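Local structure of probable hydrolase (Pseudomonas aeruginosa, 3OM8) at residues F156-F161 against F176-L180; P210-I214 against A259-F263; Y218-T222 against A244-S248. The protein probably acts as an alpha/beta-fold hydrolase, possibly opening the lactone ring of 3-oxoadipate enol-lactone. All coordinates share one frame; numbering follows the deposited sequence.

How the contacts relate
Contacts 1 and 2 are mostly buried and apolar, with no hydrogen bond across either: contact 1 packs helix on helix in the probable cap, contact 2 packs a helix on the central sheet. Contact 3, only partly buried, joins two loops and is polar at its heart. Contacts 1 and 3 touch where Trp160 CD1 comes within 3.5 Å of His246 CD2. Contact 3 is nested in the chain loop closed by contact 2, and its 218-222 loop follows strand 211-216, which carries one side of contact 2; the two touch at Ile214 CG2 and Ser248 OG, though their centres are about 17 Å apart. Contacts 1 and 2 do not touch.

Contact 1: residues F156-F161 against F176-L180; sequences FLGNWF and FRAML
The guanidinium group of Arg177 is the polar feature of an otherwise apolar interface, and it meets Leu157 with a face. Methyl CD1 of Leu157 sits over the centre of the flat group, 3.4 Å from Arg177 CZ, while NE is held by a salt bridge to Glu174. A bend in the arginine chain (chi3 -54°) brings the guanidinium back over this methyl, which CB and CG of Arg177 also touch.

The other branch of Leu157, CD2, turns to Leu180 and Phe176. It passes 3.9 Å from Leu180 CD1 and 4.0 Å from Phe176 CB, the two leucine side chains lying alongside and pointing opposite ways. Leu180 is the wedge of the contact: both its methyls touch both Trp160 and Phe156, the nearest approaches being CD1 to Trp160 CZ3 at 3.6 Å and CD2 to Phe156 CD2, also at 3.6 Å. Within helix 150-160, Phe156 CB lies over the centre of the indole, linking the two aromatic side chains that flank the wedge.

Residues 156-160 and 176-180 belong to two of the helices inserted between strands 118-124 and 211-216, the place where alpha/beta hydrolases commonly carry a cap. The short segments run at 139° to each other, with axes 11.0 Å apart at closest approach, a separation bridged by these large side chains.

Phe161, the first residue to leave helical geometry, closes one end with a T-shaped pair: its edge is directed at the face of Phe176, the centroids 5.7 Å apart and the planes at 73°. Phe176 CD1 also comes to 3.8 Å from Trp160 CZ3, and the indole in turn meets the ring of His246, nearly parallel to it.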
ATOM      1  N   PHE B 156     -11.126 -11.088  21.219  1.00 48.21           N
ATOM      2  CA  PHE B 156      -9.961 -11.097  20.353  1.00 46.33           C
ATOM      3  C   PHE B 156     -10.196 -11.835  19.040  1.00 49.33           C
ATOM      4  O   PHE B 156      -9.928 -11.293  17.971  1.00 51.01           O
ATOM      5  CB  PHE B 156      -8.767 -11.722  21.046  1.00 40.91           C
ATOM      6  CG  PHE B 156      -8.092 -10.821  22.030  1.00 48.28           C
ATOM      7  CD1 PHE B 156      -7.195  -9.852  21.599  1.00 45.18           C
ATOM      8  CD2 PHE B 156      -8.329 -10.961  23.395  1.00 52.29           C
ATOM      9  CE1 PHE B 156      -6.552  -9.031  22.505  1.00 51.89           C
ATOM     10  CE2 PHE B 156      -7.692 -10.143  24.306  1.00 54.62           C
ATOM     11  CZ  PHE B 156      -6.796  -9.178  23.862  1.00 55.12           C
ATOM     12  N   LEU B 157     -10.661 -13.078  19.124  1.00 47.56           N
ATOM     13  CA  LEU B 157     -10.864 -13.877  17.921  1.00 50.72           C
ATOM     14  C   LEU B 157     -11.795 -13.163  16.949  1.00 53.34           C
ATOM     15  O   LEU B 157     -11.607 -13.220  15.741  1.00 63.07           O
ATOM     16  CB  LEU B 157     -11.408 -15.265  18.260  1.00 47.73           C
ATOM     17  CG  LEU B 157     -10.470 -16.173  19.055  1.00 50.96           C
ATOM     18  CD1 LEU B 157     -11.180 -17.462  19.434  1.00 54.81           C
ATOM     19  CD2 LEU B 157      -9.198 -16.471  18.278  1.00 50.52           C
ATOM     20  N   GLY B 158     -12.789 -12.474  17.487  1.00 51.68           N
ATOM     21  CA  GLY B 158     -13.748 -11.763  16.672  1.00 47.06           C
ATOM     22  C   GLY B 158     -13.139 -10.593  15.924  1.00 53.59           C
ATOM     23  O   GLY B 158     -13.585 -10.276  14.823  1.00 51.13           O
ATOM     24  N   ASN B 159     -12.128  -9.954  16.515  1.00 53.25           N
ATOM     25  CA  ASN B 159     -11.427  -8.849  15.855  1.00 55.07           C
ATOM     26  C   ASN B 159     -10.278  -9.310  14.972  1.00 60.85           C
ATOM     27  O   ASN B 159      -9.876  -8.599  14.056  1.00 67.85           O
ATOM     28  CB  ASN B 159     -10.874  -7.852  16.876  1.00 53.42           C
ATOM     29  CG  ASN B 159     -11.964  -7.057  17.561  1.00 61.08           C
ATOM     30  OD1 ASN B 159     -12.425  -6.027  17.058  1.00 68.44           O
ATOM     31  ND2 ASN B 159     -12.391  -7.540  18.711  1.00 49.98           N
ATOM     32  N   TRP B 160      -9.745 -10.489  15.273  1.00 59.20           N
ATOM     33  CA  TRP B 160      -8.528 -10.985  14.638  1.00 55.95           C
ATOM     34  C   TRP B 160      -8.806 -11.667  13.307  1.00 60.40           C
ATOM     35  O   TRP B 160      -8.006 -11.591  12.392  1.00 60.56           O
ATOM     36  CB  TRP B 160      -7.845 -12.009  15.532  1.00 51.29           C
ATOM     37  CG  TRP B 160      -7.036 -11.458  16.664  1.00 56.92           C
ATOM     38  CD1 TRP B 160      -6.781 -10.148  16.942  1.00 59.27           C
ATOM     39  CD2 TRP B 160      -6.368 -12.223  17.674  1.00 51.06           C
ATOM     40  NE1 TRP B 160      -5.993 -10.053  18.066  1.00 60.25           N
ATOM     41  CE2 TRP B 160      -5.719 -11.313  18.527  1.00 52.91           C
ATOM     42  CE3 TRP B 160      -6.246 -13.592  17.930  1.00 48.26           C
ATOM     43  CZ2 TRP B 160      -4.961 -11.726  19.612  1.00 54.97           C
ATOM     44  CZ3 TRP B 160      -5.490 -14.000  19.007  1.00 49.14           C
ATOM     45  CH2 TRP B 160      -4.861 -13.072  19.837  1.00 53.17           C
ATOM     46  N   PHE B 161      -9.926 -12.365  13.214  1.00 63.25           N
ATOM     47  CA  PHE B 161     -10.177 -13.179  12.044  1.00 62.76           C
ATOM     48  C   PHE B 161     -11.392 -12.724  11.251  1.00 76.26           C
ATOM     49  O   PHE B 161     -12.360 -12.187  11.816  1.00 75.11           O
ATOM     50  CB  PHE B 161     -10.326 -14.659  12.428  1.00 57.21           C
ATOM     51  CG  PHE B 161      -9.085 -15.257  13.009  1.00 55.06           C
ATOM     52  CD1 PHE B 161      -7.977 -15.494  12.218  1.00 57.58           C
ATOM     53  CD2 PHE B 161      -9.017 -15.566  14.353  1.00 51.51           C
ATOM     54  CE1 PHE B 161      -6.822 -16.036  12.756  1.00 57.93           C
ATOM     55  CE2 PHE B 161      -7.870 -16.103  14.893  1.00 52.20           C
ATOM     56  CZ  PHE B 161      -6.775 -16.346  14.099  1.00 54.40           C
ATOM     57  N   PHE B 176      -5.334 -20.477  18.230  1.00 51.11           N
ATOM     58  CA  PHE B 176      -5.319 -19.139  18.821  1.00 46.94           C
ATOM     59  C   PHE B 176      -6.325 -19.007  19.977  1.00 48.99           C
ATOM     60  O   PHE B 176      -6.085 -18.286  20.936  1.00 48.83           O
ATOM     61  CB  PHE B 176      -5.529 -18.049  17.766  1.00 39.98           C
ATOM     62  CG  PHE B 176      -4.292 -17.759  16.952  1.00 47.11           C
ATOM     63  CD1 PHE B 176      -3.430 -16.733  17.311  1.00 47.95           C
ATOM     64  CD2 PHE B 176      -3.972 -18.538  15.857  1.00 42.79           C
ATOM     65  CE1 PHE B 176      -2.287 -16.481  16.579  1.00 48.18           C
ATOM     66  CE2 PHE B 176      -2.823 -18.293  15.127  1.00 47.55           C
ATOM     67  CZ  PHE B 176      -1.985 -17.261  15.483  1.00 49.79           C
ATOM     68  N   ARG B 177      -7.451 -19.700  19.890  1.00 50.41           N
ATOM     69  CA  ARG B 177      -8.377 -19.700  21.010  1.00 50.21           C
ATOM     70  C   ARG B 177      -7.665 -20.255  22.246  1.00 52.92           C
ATOM     71  O   ARG B 177      -7.750 -19.680  23.330  1.00 51.79           O
ATOM     72  CB  ARG B 177      -9.633 -20.514  20.703  1.00 47.64           C
ATOM     73  CG  ARG B 177     -10.671 -20.436  21.815  1.00 53.29           C
ATOM     74  CD  ARG B 177     -11.857 -21.336  21.549  1.00 54.53           C
ATOM     75  NE  ARG B 177     -12.440 -21.054  20.245  1.00 71.60           N
ATOM     76  CZ  ARG B 177     -13.330 -20.095  20.018  1.00 75.74           C
ATOM     77  NH1 ARG B 177     -13.743 -19.321  21.023  1.00 73.30           N
ATOM     78  NH2 ARG B 177     -13.802 -19.911  18.786  1.00 67.80           N
ATOM     79  N   ALA B 178      -6.934 -21.352  22.076  1.00 52.86           N
ATOM     80  CA  ALA B 178      -6.241 -21.958  23.207  1.00 53.24           C
ATOM     81  C   ALA B 178      -5.178 -21.038  23.791  1.00 53.41           C
ATOM     82  O   ALA B 178      -4.994 -21.010  24.998  1.00 64.56           O
ATOM     83  CB  ALA B 178      -5.652 -23.300  22.840  1.00 47.30           C
HETATM   84  N   MSE B 179      -4.494 -20.268  22.951  1.00 51.47           N
HETATM   85  CA  MSE B 179      -3.472 -19.352  23.452  1.00 49.60           C
HETATM   86  C   MSE B 179      -4.096 -18.304  24.351  1.00 52.72           C
HETATM   87  O   MSE B 179      -3.543 -17.949  25.393  1.00 51.79           O
HETATM   88  CB  MSE B 179      -2.759 -18.637  22.305  1.00 49.80           C
HETATM   89  CG  MSE B 179      -1.920 -19.534  21.414  1.00 55.69           C
HETATM   90 SE   MSE B 179      -1.110 -18.540  19.916  0.81 66.66          SE
HETATM   91  CE  MSE B 179      -0.107 -20.022  19.150  1.00 64.37           C
ATOM     92  N   LEU B 180      -5.240 -17.794  23.917  1.00 52.81           N
ATOM     93  CA  LEU B 180      -5.971 -16.793  24.667  1.00 52.69           C
ATOM     94  C   LEU B 180      -6.461 -17.369  25.994  1.00 51.52           C
ATOM     95  O   LEU B 180      -6.219 -16.787  27.050  1.00 51.94           O
ATOM     96  CB  LEU B 180      -7.137 -16.263  23.829  1.00 51.65           C
ATOM     97  CG  LEU B 180      -6.670 -15.307  22.725  1.00 55.07           C
ATOM     98  CD1 LEU B 180      -7.681 -15.179  21.577  1.00 54.34           C
ATOM     99  CD2 LEU B 180      -6.328 -13.942  23.329  1.00 56.10           C
TER

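Contact 2: residues P210-I214 against A259-F263; sequences PTLVI and AVLSF
Leu212 and Phe263 fit together as bump and plate. The CB of Leu212 stands over the centre of the phenyl ring, 3.6 Å from its centroid and only 7° off the ring normal, a well-centred CH-pi contact. Phe263 takes this place because its CG is anti to the backbone N (chi1 173°), sending the ring from the helix onto the strand. The tip of the ring then enters a hollow in the main chain: CZ lies 3.4 Å from Pro210 O, which approaches at the ring edge, and 3.5 Å from Leu212 N. Beyond CB, Leu212 turns CD2 into the groove between Ala259 O, at 3.5 Å, and Phe263 CB. Farther along, Ile214 CD1 rests more loosely beside Ala259 CB and meets Val260 CG2 at 4.1 Å.

Strand 211-214 and helix 259-263 run almost antiparallel (171°), so the C-terminal helix lies along a strand of the central sheet. Leu212 is backbone-bonded to Leu121 and Leu123 of the adjoining strand. With no hydrogen bond across, the two segments meet through van der Waals and CH-pi contact, whose strength depends on how closely the shapes match.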
ATOM      1  N   PRO B 210      16.191   1.132   8.709  1.00 49.23           N
ATOM      2  CA  PRO B 210      15.353   0.782   7.560  1.00 46.63           C
ATOM      3  C   PRO B 210      14.108   0.084   8.061  1.00 48.56           C
ATOM      4  O   PRO B 210      14.220  -0.876   8.811  1.00 53.26           O
ATOM      5  CB  PRO B 210      16.222  -0.204   6.775  1.00 43.61           C
ATOM      6  CG  PRO B 210      17.625   0.126   7.183  1.00 48.93           C
ATOM      7  CD  PRO B 210      17.522   0.510   8.634  1.00 48.44           C
ATOM      8  N   THR B 211      12.944   0.556   7.643  1.00 47.30           N
ATOM      9  CA  THR B 211      11.692   0.045   8.158  1.00 50.41           C
ATOM     10  C   THR B 211      10.739  -0.440   7.074  1.00 49.75           C
ATOM     11  O   THR B 211      10.446   0.284   6.133  1.00 51.10           O
ATOM     12  CB  THR B 211      10.971   1.136   8.964  1.00 52.42           C
ATOM     13  OG1 THR B 211      11.842   1.623   9.992  1.00 53.12           O
ATOM     14  CG2 THR B 211       9.704   0.583   9.578  1.00 50.11           C
ATOM     15  N   LEU B 212      10.245  -1.664   7.226  1.00 51.60           N
ATOM     16  CA  LEU B 212       9.132  -2.158   6.422  1.00 45.64           C
ATOM     17  C   LEU B 212       7.873  -2.220   7.289  1.00 55.09           C
ATOM     18  O   LEU B 212       7.905  -2.760   8.392  1.00 52.70           O
ATOM     19  CB  LEU B 212       9.432  -3.552   5.879  1.00 40.17           C
ATOM     20  CG  LEU B 212       8.245  -4.282   5.249  1.00 48.68           C
ATOM     21  CD1 LEU B 212       7.781  -3.549   3.984  1.00 50.55           C
ATOM     22  CD2 LEU B 212       8.604  -5.728   4.909  1.00 45.94           C
ATOM     23  N   VAL B 213       6.773  -1.669   6.786  1.00 55.46           N
ATOM     24  CA  VAL B 213       5.490  -1.736   7.473  1.00 45.00           C
ATOM     25  C   VAL B 213       4.506  -2.606   6.695  1.00 46.88           C
ATOM     26  O   VAL B 213       4.230  -2.343   5.523  1.00 51.48           O
ATOM     27  CB  VAL B 213       4.858  -0.349   7.624  1.00 40.99           C
ATOM     28  CG1 VAL B 213       3.523  -0.458   8.347  1.00 40.93           C
ATOM     29  CG2 VAL B 213       5.788   0.586   8.354  1.00 39.32           C
ATOM     30  N   ILE B 214       3.988  -3.640   7.351  1.00 46.06           N
ATOM     31  CA  ILE B 214       2.944  -4.490   6.787  1.00 45.51           C
ATOM     32  C   ILE B 214       1.612  -4.143   7.443  1.00 50.49           C
ATOM     33  O   ILE B 214       1.529  -4.055   8.673  1.00 53.81           O
ATOM     34  CB  ILE B 214       3.270  -5.977   7.003  1.00 45.12           C
ATOM     35  CG1 ILE B 214       4.638  -6.303   6.393  1.00 44.99           C
ATOM     36  CG2 ILE B 214       2.177  -6.862   6.411  1.00 41.84           C
ATOM     37  CD1 ILE B 214       5.089  -7.717   6.600  1.00 45.02           C
ATOM     38  N   ALA B 259       7.489 -10.712   1.654  1.00 46.70           N
ATOM     39  CA  ALA B 259       7.690  -9.307   1.974  1.00 49.70           C
ATOM     40  C   ALA B 259       8.828  -9.132   2.958  1.00 50.17           C
ATOM     41  O   ALA B 259       9.692  -8.275   2.765  1.00 46.30           O
ATOM     42  CB  ALA B 259       6.421  -8.707   2.537  1.00 49.37           C
ATOM     43  N   VAL B 260       8.821  -9.946   4.013  1.00 48.81           N
ATOM     44  CA  VAL B 260       9.854  -9.883   5.053  1.00 47.63           C
ATOM     45  C   VAL B 260      11.234 -10.266   4.511  1.00 51.21           C
ATOM     46  O   VAL B 260      12.197  -9.521   4.665  1.00 54.02           O
ATOM     47  CB  VAL B 260       9.510 -10.811   6.273  1.00 38.55           C
ATOM     48  CG1 VAL B 260      10.698 -10.961   7.195  1.00 38.40           C
ATOM     49  CG2 VAL B 260       8.302 -10.279   7.032  1.00 37.76           C
ATOM     50  N   LEU B 261      11.317 -11.433   3.879  1.00 43.98           N
ATOM     51  CA  LEU B 261      12.587 -11.962   3.388  1.00 50.06           C
ATOM     52  C   LEU B 261      13.251 -11.067   2.337  1.00 53.60           C
ATOM     53  O   LEU B 261      14.479 -10.923   2.312  1.00 48.35           O
ATOM     54  CB  LEU B 261      12.402 -13.388   2.848  1.00 47.84           C
ATOM     55  CG  LEU B 261      12.208 -14.403   3.979  1.00 54.22           C
ATOM     56  CD1 LEU B 261      11.947 -15.812   3.463  1.00 57.33           C
ATOM     57  CD2 LEU B 261      13.423 -14.392   4.893  1.00 50.08           C
ATOM     58  N   SER B 262      12.445 -10.457   1.477  1.00 52.28           N
ATOM     59  CA  SER B 262      12.999  -9.623   0.414  1.00 54.58           C
ATOM     60  C   SER B 262      13.549  -8.344   1.016  1.00 53.15           C
ATOM     61  O   SER B 262      14.610  -7.852   0.606  1.00 46.79           O
ATOM     62  CB  SER B 262      11.940  -9.307  -0.638  1.00 55.48           C
ATOM     63  OG  SER B 262      11.561 -10.487  -1.324  1.00 62.11           O
ATOM     64  N   PHE B 263      12.817  -7.818   1.997  1.00 45.73           N
ATOM     65  CA  PHE B 263      13.230  -6.620   2.711  1.00 47.91           C
ATOM     66  C   PHE B 263      14.535  -6.838   3.478  1.00 51.19           C
ATOM     67  O   PHE B 263      15.403  -5.969   3.496  1.00 56.42           O
ATOM     68  CB  PHE B 263      12.128  -6.164   3.675  1.00 47.74           C
ATOM     69  CG  PHE B 263      12.545  -5.041   4.576  1.00 46.87           C
ATOM     70  CD1 PHE B 263      12.792  -3.775   4.063  1.00 43.62           C
ATOM     71  CD2 PHE B 263      12.694  -5.247   5.938  1.00 48.91           C
ATOM     72  CE1 PHE B 263      13.179  -2.732   4.890  1.00 44.69           C
ATOM     73  CE2 PHE B 263      13.072  -4.208   6.782  1.00 51.41           C
ATOM     74  CZ  PHE B 263      13.317  -2.952   6.264  1.00 51.79           C
TER

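Contact 3: residues Y218-T222 against A244-S248; sequences YDTVT and AVHLS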
ATOM      1  N   TYR B 218      -8.272  -4.775   6.171  1.00 45.57           N
ATOM      2  CA  TYR B 218      -9.514  -4.945   6.925  1.00 53.29           C
ATOM      3  C   TYR B 218      -9.312  -5.007   8.458  1.00 56.25           C
ATOM      4  O   TYR B 218     -10.161  -5.506   9.206  1.00 55.18           O
ATOM      5  CB  TYR B 218     -10.244  -6.186   6.429  1.00 50.88           C
ATOM      6  CG  TYR B 218     -10.449  -6.211   4.925  1.00 49.29           C
ATOM      7  CD1 TYR B 218     -11.371  -5.365   4.316  1.00 51.03           C
ATOM      8  CD2 TYR B 218      -9.747  -7.094   4.126  1.00 50.90           C
ATOM      9  CE1 TYR B 218     -11.576  -5.385   2.958  1.00 54.74           C
ATOM     10  CE2 TYR B 218      -9.941  -7.125   2.742  1.00 49.21           C
ATOM     11  CZ  TYR B 218     -10.855  -6.263   2.168  1.00 54.39           C
ATOM     12  OH  TYR B 218     -11.071  -6.282   0.809  1.00 52.45           O
ATOM     13  N   ASP B 219      -8.185  -4.475   8.909  1.00 54.29           N
ATOM     14  CA  ASP B 219      -7.778  -4.555  10.303  1.00 52.36           C
ATOM     15  C   ASP B 219      -8.548  -3.514  11.111  1.00 55.40           C
ATOM     16  O   ASP B 219      -8.495  -2.319  10.795  1.00 53.88           O
ATOM     17  CB  ASP B 219      -6.274  -4.281  10.386  1.00 52.40           C
ATOM     18  CG  ASP B 219      -5.644  -4.811  11.656  1.00 53.14           C
ATOM     19  OD1 ASP B 219      -6.373  -5.013  12.638  1.00 58.39           O
ATOM     20  OD2 ASP B 219      -4.412  -5.012  11.669  1.00 51.84           O
ATOM     21  N   THR B 220      -9.270  -3.972  12.135  1.00 54.76           N
ATOM     22  CA  THR B 220      -9.985  -3.085  13.071  1.00 63.65           C
ATOM     23  C   THR B 220      -9.226  -2.860  14.373  1.00 61.16           C
ATOM     24  O   THR B 220      -9.441  -1.860  15.047  1.00 62.73           O
ATOM     25  CB  THR B 220     -11.376  -3.624  13.440  1.00 66.02           C
ATOM     26  OG1 THR B 220     -11.347  -5.057  13.440  1.00 72.16           O
ATOM     27  CG2 THR B 220     -12.404  -3.143  12.437  1.00 66.46           C
ATOM     28  N   VAL B 221      -8.356  -3.794  14.734  1.00 57.67           N
ATOM     29  CA  VAL B 221      -7.468  -3.594  15.874  1.00 60.38           C
ATOM     30  C   VAL B 221      -6.450  -2.485  15.571  1.00 65.85           C
ATOM     31  O   VAL B 221      -6.480  -1.411  16.172  1.00 63.47           O
ATOM     32  CB  VAL B 221      -6.731  -4.895  16.234  1.00 67.26           C
ATOM     33  CG1 VAL B 221      -5.828  -4.679  17.438  1.00 68.98           C
ATOM     34  CG2 VAL B 221      -7.728  -6.009  16.509  1.00 68.82           C
ATOM     35  N   THR B 222      -5.554  -2.751  14.623  1.00 63.08           N
ATOM     36  CA  THR B 222      -4.593  -1.759  14.157  1.00 54.16           C
ATOM     37  C   THR B 222      -4.930  -1.403  12.708  1.00 57.31           C
ATOM     38  O   THR B 222      -4.486  -2.077  11.772  1.00 56.76           O
ATOM     39  CB  THR B 222      -3.152  -2.290  14.245  1.00 52.88           C
ATOM     40  OG1 THR B 222      -3.116  -3.638  13.767  1.00 56.21           O
ATOM     41  CG2 THR B 222      -2.661  -2.281  15.684  1.00 48.69           C
ATOM     42  N   ALA B 244      -5.717  -8.487   4.376  1.00 50.08           N
ATOM     43  CA  ALA B 244      -5.894  -9.228   5.623  1.00 51.73           C
ATOM     44  C   ALA B 244      -6.634  -8.420   6.676  1.00 54.89           C
ATOM     45  O   ALA B 244      -6.833  -7.210   6.534  1.00 52.69           O
ATOM     46  CB  ALA B 244      -4.546  -9.660   6.179  1.00 47.08           C
ATOM     47  N   VAL B 245      -7.024  -9.118   7.741  1.00 58.72           N
ATOM     48  CA  VAL B 245      -7.576  -8.497   8.942  1.00 53.80           C
ATOM     49  C   VAL B 245      -6.453  -8.122   9.916  1.00 59.00           C
ATOM     50  O   VAL B 245      -5.895  -7.040   9.801  1.00 71.78           O
ATOM     51  CB  VAL B 245      -8.626  -9.388   9.608  1.00 47.51           C
ATOM     52  CG1 VAL B 245      -9.275  -8.657  10.775  1.00 47.71           C
ATOM     53  CG2 VAL B 245      -9.681  -9.801   8.580  1.00 41.77           C
ATOM     54  N   HIS B 246      -6.092  -8.993  10.854  1.00 55.95           N
ATOM     55  CA  HIS B 246      -5.070  -8.588  11.833  1.00 56.54           C
ATOM     56  C   HIS B 246      -3.819  -9.469  11.942  1.00 57.00           C
ATOM     57  O   HIS B 246      -2.728  -8.963  12.198  1.00 61.56           O
ATOM     58  CB  HIS B 246      -5.677  -8.348  13.224  1.00 54.95           C
ATOM     59  CG  HIS B 246      -4.700  -7.799  14.220  1.00 53.23           C
ATOM     60  ND1 HIS B 246      -4.114  -6.558  14.083  1.00 49.68           N
ATOM     61  CD2 HIS B 246      -4.211  -8.319  15.373  1.00 56.30           C
ATOM     62  CE1 HIS B 246      -3.299  -6.341  15.101  1.00 51.28           C
ATOM     63  NE2 HIS B 246      -3.343  -7.393  15.899  1.00 55.24           N
ATOM     64  N   LEU B 247      -3.966 -10.776  11.772  1.00 51.46           N
ATOM     65  CA  LEU B 247      -2.808 -11.660  11.816  1.00 49.19           C
ATOM     66  C   LEU B 247      -2.433 -12.030  10.383  1.00 54.83           C
ATOM     67  O   LEU B 247      -2.692 -13.142   9.917  1.00 59.30           O
ATOM     68  CB  LEU B 247      -3.095 -12.910  12.644  1.00 50.30           C
ATOM     69  CG  LEU B 247      -3.468 -12.716  14.126  1.00 49.75           C
ATOM     70  CD1 LEU B 247      -4.160 -13.945  14.646  1.00 57.14           C
ATOM     71  CD2 LEU B 247      -2.257 -12.393  14.982  1.00 43.92           C
ATOM     72  N   SER B 248      -1.811 -11.088   9.684  1.00 50.59           N
ATOM     73  CA  SER B 248      -1.607 -11.245   8.242  1.00 48.16           C
ATOM     74  C   SER B 248      -0.641 -12.383   7.902  1.00 44.46           C
ATOM     75  O   SER B 248      -0.761 -12.989   6.846  1.00 47.23           O
ATOM     76  CB  SER B 248      -1.201  -9.918   7.602  1.00 42.60           C
ATOM     77  OG  SER B 248      -0.056  -9.372   8.223  1.00 46.15           O
TER
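His246 reaches across to Asp219, Val221 and Thr222, and almost every atom of its side chain meets one of them. At its root, CB lies 3.5 Å from Asp219 OD1. From there CG, anti to the backbone N (chi1 -174°), carries the ring over to the carboxylate. ND1 donates to Asp219 OD2 at 2.9 Å in a nearly straight bond (167°), using the syn lone pair of that oxygen, which lies close to the imidazole plane; the bond from ND1 to OD1 is longer and weak. CE1 comes next, with Thr222 OG1 only 3.0 Å away at the ring edge. Finally NE2 passes Val221 CG1 and makes a weak hydrogen bond with Ser101 OG.

The ring is steadied on one face as well. Val221 CB sits above it, 3.9 Å from the centroid, in a CH-pi contact offset toward the rim.

Asp219 is held in turn by its own loop. Thr222 OG1 donates to Asp219 OD2 at 2.8 Å from above the carboxylate plane (49° out of it), so this oxygen takes two donors from different directions, and Thr222 N adds a weak bond to OD1. Together these grips would limit rotation of the carboxylate and fix the tilt at which it faces the imidazole. At the start of the loops, Tyr218 N donates to Ala244 O at 2.9 Å, tying the two backbones together just ahead of the side-chain pair.

The acid stands on the loop after strand 211-216, the histidine on the loop after the last strand, 238-242; with Ser101 on a GxSxG elbow, this placement is consistent with the Ser-His-Asp catalytic triad of alpha/beta hydrolases.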